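Cellulase (Bacillus sp. BG-CS10, PDB 5E09) probably hydrolyses internal beta-1,4-glucosidic bonds of cellulose with a family 5 catalytic barrel joined to carbohydrate-binding modules, the last of family 46. Local coordinates at residues K480-G483 with Y484-P488; I497-A500 with F501-V505. All coordinates share one frame; numbering follows the deposited sequence.

Interaction 1 (K480-G483 with Y484-P488)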
loop_
_atom_site.group_PDB
_atom_site.type_symbol
_atom_site.label_atom_id
_atom_site.label_comp_id
_atom_site.label_asym_id
_atom_site.label_seq_id
_atom_site.Cartn_x
_atom_site.Cartn_y
_atom_site.Cartn_z
ATOM N N LYS A 480 -10.598 17.478 -2.751
ATOM C CA LYS A 480 -9.403 17.305 -3.571
ATOM C C LYS A 480 -8.446 16.269 -2.990
ATOM O O LYS A 480 -8.410 16.045 -1.775
ATOM C CB LYS A 480 -8.692 18.643 -3.746
ATOM C CG LYS A 480 -9.573 19.730 -4.367
ATOM C CD LYS A 480 -10.023 19.360 -5.781
ATOM C CE LYS A 480 -11.512 19.065 -5.833
ATOM N NZ LYS A 480 -11.969 18.683 -7.202
ATOM N N GLU A 481 -7.678 15.641 -3.875
ATOM C CA GLU A 481 -6.785 14.549 -3.517
ATOM C C GLU A 481 -5.589 15.027 -2.704
ATOM O O GLU A 481 -4.859 15.928 -3.126
ATOM C CB GLU A 481 -6.301 13.834 -4.784
ATOM C CG GLU A 481 -5.199 12.802 -4.555
ATOM C CD GLU A 481 -4.830 12.053 -5.828
ATOM O OE1 GLU A 481 -5.289 12.464 -6.917
ATOM O OE2 GLU A 481 -4.082 11.054 -5.746
ATOM N N PHE A 482 -5.391 14.401 -1.546
ATOM C CA PHE A 482 -4.292 14.733 -0.645
ATOM C C PHE A 482 -2.923 14.558 -1.313
ATOM O O PHE A 482 -2.658 13.535 -1.956
ATOM C CB PHE A 482 -4.377 13.857 0.603
ATOM C CG PHE A 482 -3.677 14.423 1.807
ATOM C CD1 PHE A 482 -2.292 14.374 1.917
ATOM C CD2 PHE A 482 -4.411 14.968 2.851
ATOM C CE1 PHE A 482 -1.647 14.880 3.044
ATOM C CE2 PHE A 482 -3.779 15.476 3.983
ATOM C CZ PHE A 482 -2.394 15.429 4.081
ATOM N N GLY A 483 -2.053 15.551 -1.149
ATOM C CA GLY A 483 -0.711 15.477 -1.696
ATOM C C GLY A 483 -0.462 15.693 -3.173
ATOM O O GLY A 483 0.687 15.809 -3.608
ATOM N N TYR A 484 -1.542 15.757 -3.945
ATOM C CA TYR A 484 -1.445 15.869 -5.394
ATOM C C TYR A 484 -1.839 17.331 -5.590
ATOM O O TYR A 484 -1.181 18.066 -6.323
ATOM C CB TYR A 484 -2.366 14.949 -6.198
ATOM C CG TYR A 484 -2.421 15.251 -7.679
ATOM C CD1 TYR A 484 -1.274 15.202 -8.465
ATOM C CD2 TYR A 484 -3.626 15.562 -8.297
ATOM C CE1 TYR A 484 -1.325 15.473 -9.828
ATOM C CE2 TYR A 484 -3.688 15.835 -9.655
ATOM C CZ TYR A 484 -2.535 15.789 -10.416
ATOM O OH TYR A 484 -2.597 16.060 -11.769
ATOM N N THR A 485 -2.898 17.756 -4.910
ATOM C CA THR A 485 -3.431 19.099 -5.084
ATOM C C THR A 485 -3.008 20.058 -3.973
ATOM O O THR A 485 -2.975 21.272 -4.173
ATOM C CB THR A 485 -4.964 19.070 -5.147
ATOM O OG1 THR A 485 -5.474 18.489 -3.939
ATOM C CG2 THR A 485 -5.432 18.247 -6.346
ATOM N N PHE A 486 -2.697 19.515 -2.799
ATOM C CA PHE A 486 -2.330 20.340 -1.655
ATOM C C PHE A 486 -1.492 19.529 -0.690
ATOM O O PHE A 486 -1.505 18.306 -0.736
ATOM C CB PHE A 486 -3.573 20.878 -0.944
ATOM C CG PHE A 486 -4.318 19.837 -0.155
ATOM C CD1 PHE A 486 -5.253 19.021 -0.771
ATOM C CD2 PHE A 486 -4.087 19.678 1.205
ATOM C CE1 PHE A 486 -5.944 18.058 -0.044
ATOM C CE2 PHE A 486 -4.769 18.718 1.934
ATOM C CZ PHE A 486 -5.702 17.908 1.310
ATOM N N SER A 487 -0.777 20.201 0.203
ATOM C CA SER A 487 0.077 19.479 1.137
ATOM C C SER A 487 0.319 20.252 2.431
ATOM O O SER A 487 0.887 21.341 2.414
ATOM C CB SER A 487 1.412 19.148 0.467
ATOM O OG SER A 487 2.096 18.138 1.184
ATOM N N PRO A 488 -0.132 19.694 3.561
ATOM C CA PRO A 488 0.244 20.252 4.862
ATOM C C PRO A 488 1.728 20.027 5.140
ATOM O O PRO A 488 2.181 18.881 5.153
ATOM C CB PRO A 488 -0.615 19.467 5.855
ATOM C CG PRO A 488 -1.696 18.841 5.037
ATOM C CD PRO A 488 -1.125 18.618 3.681
#

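Interaction 2 (I497-A500 with F501-V505)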
loop_
_atom_site.group_PDB
_atom_site.type_symbol
_atom_site.label_atom_id
_atom_site.label_comp_id
_atom_site.label_asym_id
_atom_site.label_seq_id
_atom_site.Cartn_x
_atom_site.Cartn_y
_atom_site.Cartn_z
ATOM N N ILE A 497 -0.284 24.802 -1.970
ATOM C CA ILE A 497 -1.230 24.509 -3.043
ATOM C C ILE A 497 -0.435 24.335 -4.338
ATOM O O ILE A 497 0.264 25.252 -4.773
ATOM C CB ILE A 497 -2.280 25.614 -3.204
ATOM C CG1 ILE A 497 -2.903 25.962 -1.850
ATOM C CG2 ILE A 497 -3.364 25.170 -4.173
ATOM C CD1 ILE A 497 -3.771 24.848 -1.273
ATOM N N THR A 498 -0.540 23.154 -4.942
ATOM C CA THR A 498 0.364 22.743 -6.017
ATOM C C THR A 498 0.057 23.351 -7.386
ATOM O O THR A 498 -1.040 23.859 -7.631
ATOM C CB THR A 498 0.369 21.214 -6.176
ATOM O OG1 THR A 498 -0.936 20.768 -6.565
ATOM C CG2 THR A 498 0.766 20.543 -4.876
ATOM N N ASP A 499 1.047 23.284 -8.275
ATOM C CA ASP A 499 0.895 23.735 -9.656
ATOM C C ASP A 499 -0.157 22.878 -10.352
ATOM O O ASP A 499 -0.902 23.363 -11.198
ATOM C CB ASP A 499 2.238 23.669 -10.397
ATOM C CG ASP A 499 2.361 24.712 -11.508
ATOM O OD1 ASP A 499 1.690 25.766 -11.435
ATOM O OD2 ASP A 499 3.143 24.478 -12.458
ATOM N N ALA A 500 -0.230 21.604 -9.975
ATOM C CA ALA A 500 -1.219 20.695 -10.548
ATOM C C ALA A 500 -2.651 21.143 -10.240
ATOM O O ALA A 500 -3.539 21.024 -11.085
ATOM C CB ALA A 500 -0.985 19.274 -10.050
ATOM N N PHE A 501 -2.886 21.663 -9.039
ATOM C CA PHE A 501 -4.212 22.178 -8.712
ATOM C C PHE A 501 -4.538 23.399 -9.565
ATOM O O PHE A 501 -5.617 23.487 -10.153
ATOM C CB PHE A 501 -4.318 22.539 -7.229
ATOM C CG PHE A 501 -5.611 23.232 -6.858
ATOM C CD1 PHE A 501 -6.761 22.499 -6.605
ATOM C CD2 PHE A 501 -5.669 24.614 -6.753
ATOM C CE1 PHE A 501 -7.945 23.128 -6.260
ATOM C CE2 PHE A 501 -6.853 25.251 -6.405
ATOM C CZ PHE A 501 -7.994 24.506 -6.161
ATOM N N PHE A 502 -3.602 24.336 -9.640
ATOM C CA PHE A 502 -3.866 25.588 -10.340
ATOM C C PHE A 502 -3.972 25.427 -11.859
ATOM O O PHE A 502 -4.703 26.175 -12.506
ATOM C CB PHE A 502 -2.796 26.624 -9.998
ATOM C CG PHE A 502 -2.916 27.170 -8.610
ATOM C CD1 PHE A 502 -4.068 27.828 -8.211
ATOM C CD2 PHE A 502 -1.881 27.030 -7.703
ATOM C CE1 PHE A 502 -4.184 28.334 -6.928
ATOM C CE2 PHE A 502 -1.987 27.539 -6.428
ATOM C CZ PHE A 502 -3.139 28.192 -6.038
ATOM N N ASN A 503 -3.268 24.446 -12.422
ATOM C CA ASN A 503 -3.345 24.179 -13.858
ATOM C C ASN A 503 -4.746 23.771 -14.308
ATOM O O ASN A 503 -5.027 23.739 -15.503
ATOM C CB ASN A 503 -2.355 23.081 -14.272
ATOM C CG ASN A 503 -0.905 23.523 -14.177
ATOM O OD1 ASN A 503 -0.595 24.716 -14.187
ATOM N ND2 ASN A 503 -0.004 22.553 -14.077
ATOM N N GLU A 504 -5.622 23.445 -13.361
ATOM C CA GLU A 504 -6.958 22.988 -13.723
ATOM C C GLU A 504 -8.057 23.805 -13.054
ATOM O O GLU A 504 -9.137 23.296 -12.773
ATOM C CB GLU A 504 -7.120 21.497 -13.392
ATOM C CG GLU A 504 -6.141 20.612 -14.163
ATOM C CD GLU A 504 -6.354 19.122 -13.939
ATOM O OE1 GLU A 504 -7.519 18.667 -13.981
ATOM O OE2 GLU A 504 -5.350 18.405 -13.725
ATOM N N VAL A 505 -7.780 25.080 -12.808
ATOM C CA VAL A 505 -8.819 25.987 -12.340
ATOM C C VAL A 505 -8.875 27.249 -13.198
ATOM O O VAL A 505 -7.845 27.789 -13.608
ATOM C CB VAL A 505 -8.630 26.383 -10.845
ATOM C CG1 VAL A 505 -8.745 25.163 -9.944
ATOM C CG2 VAL A 505 -7.303 27.059 -10.623
#

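Interaction 1 (K480-G483 with Y484-P488)
A type II beta turn, 481-484, leads into strand 486-489 of the C-terminal carbohydrate-binding domain. Phe482 and Gly483 are its central residues. Glu481 O accepts from Thr485 and, weakly, from Tyr484. Thr485 grips this carbonyl twice. Its backbone N lies 3.2 Å from Glu481 O, nearly along the C=O axis, with a fairly straight N-H (163°). Its hydroxyl OG1 stands 2.8 Å from Glu481 O and comes from above the carbonyl plane. The hydroxyl gets there because OG1 sits between the backbone N and the carbonyl carbon (chi1 59°). A weak, bent bond of 2.8 Å runs from Gly483 N to Phe486 O. Gly483 has a positive phi (76°), and glycine is usual at this third position of the turn.

The side chains of Phe482 and Phe486 form a T-shaped pair. The edge of Phe486 meets the face of Phe482, with centroids 5.0 Å apart. The nearest atoms are Phe486 CZ and Phe482 CD2, at 3.6 Å. Farther out on the same ring, Phe482 CZ touches Pro488 CD at 3.5 Å. Lys480 O lies in the plane of the Phe486 ring, at its edge, 3.6 Å from CE1. With an alanine in place of Phe482 the ring is gone, and the Phe486 edge and the Pro488 ring would probably be left without the surface they pack on.

Lys480 turns its amine away from the turn, to the carbonyls of Pro473, Thr477 and Ala471. Phe482 also touches Asn234 and Val283, in loops of the catalytic barrel domain, and Glu481 touches Val233 and Val235 there. Phe486 and Pro488 pack on strand 458-465 through Met461 and Val458. Tyr484 touches Ala500 and Thr485 touches Phe501, both of helix 499-502.

Interaction 2 (I497-A500 with F501-V505)
Phe501 has CG anti to its N (chi1 173°), while Phe502 has CG beside its N (chi1 -73°), and by these different torsions both rings meet the methyl CG2 of Ile497. The Phe501 side chain runs alongside that of Ile497. The Phe502 side chain crosses it at about a right angle. The methyl CG2 of Ile497 is 3.5 Å from Phe501 CD2. It is equally close, 3.5 Å, to Phe502 CE2. The rings also touch each other, with Phe501 CD2 over one face of Phe502, toward the rim.

This is the start of the short helix 499-502, and Thr498 is its N-cap. Thr498 OG1 accepts from Phe501 N at 3.3 Å. The same hydroxyl is bonded to Tyr484 O, which probably fixes its rotation. The Thr498 carbonyl takes the first helical bond, from Phe502 N to Thr498 O at 3.3 Å, with the donor tilted from the carbonyl plane. One residue on, Asn503 N bonds to Asp499 O at 2.9 Å. The Asp499 and Asn503 side chains lie near each other without a bond, their carboxylate and amide planes 63° apart.

Val505 CG1 lies over one face of the Phe501 ring, toward its rim. Among the neighbouring strands, Ile497 packs on Met461, Phe501 on Ala463 and Val505 on Tyr465, all three on strand 458-465. Phe502 reaches Leu526 and Lys528 of strand 521-529.

How the interactions relate
Both contacts are local, one a turn between strands and the other the capped start of a short helix. Both lie in the C-terminal carbohydrate-binding domain, and each combines buried and exposed residues. Their centres lie about 10 Å apart, and the segments touch. Thr485 O is 3.2 Å from Thr498 N, a further probable hydrogen bond, so the cap is probably tied to the turn. Each sets one phenylalanine, Phe486 or Phe501, against strand 458-465. In interaction 1 a turn carbonyl is the shared acceptor and two rings meet edge to face. Interaction 2 relies on helical and capping bonds, and an aliphatic methyl serves two rings. Interaction 1 also meets loops of the catalytic domain, through Phe482 and Glu481.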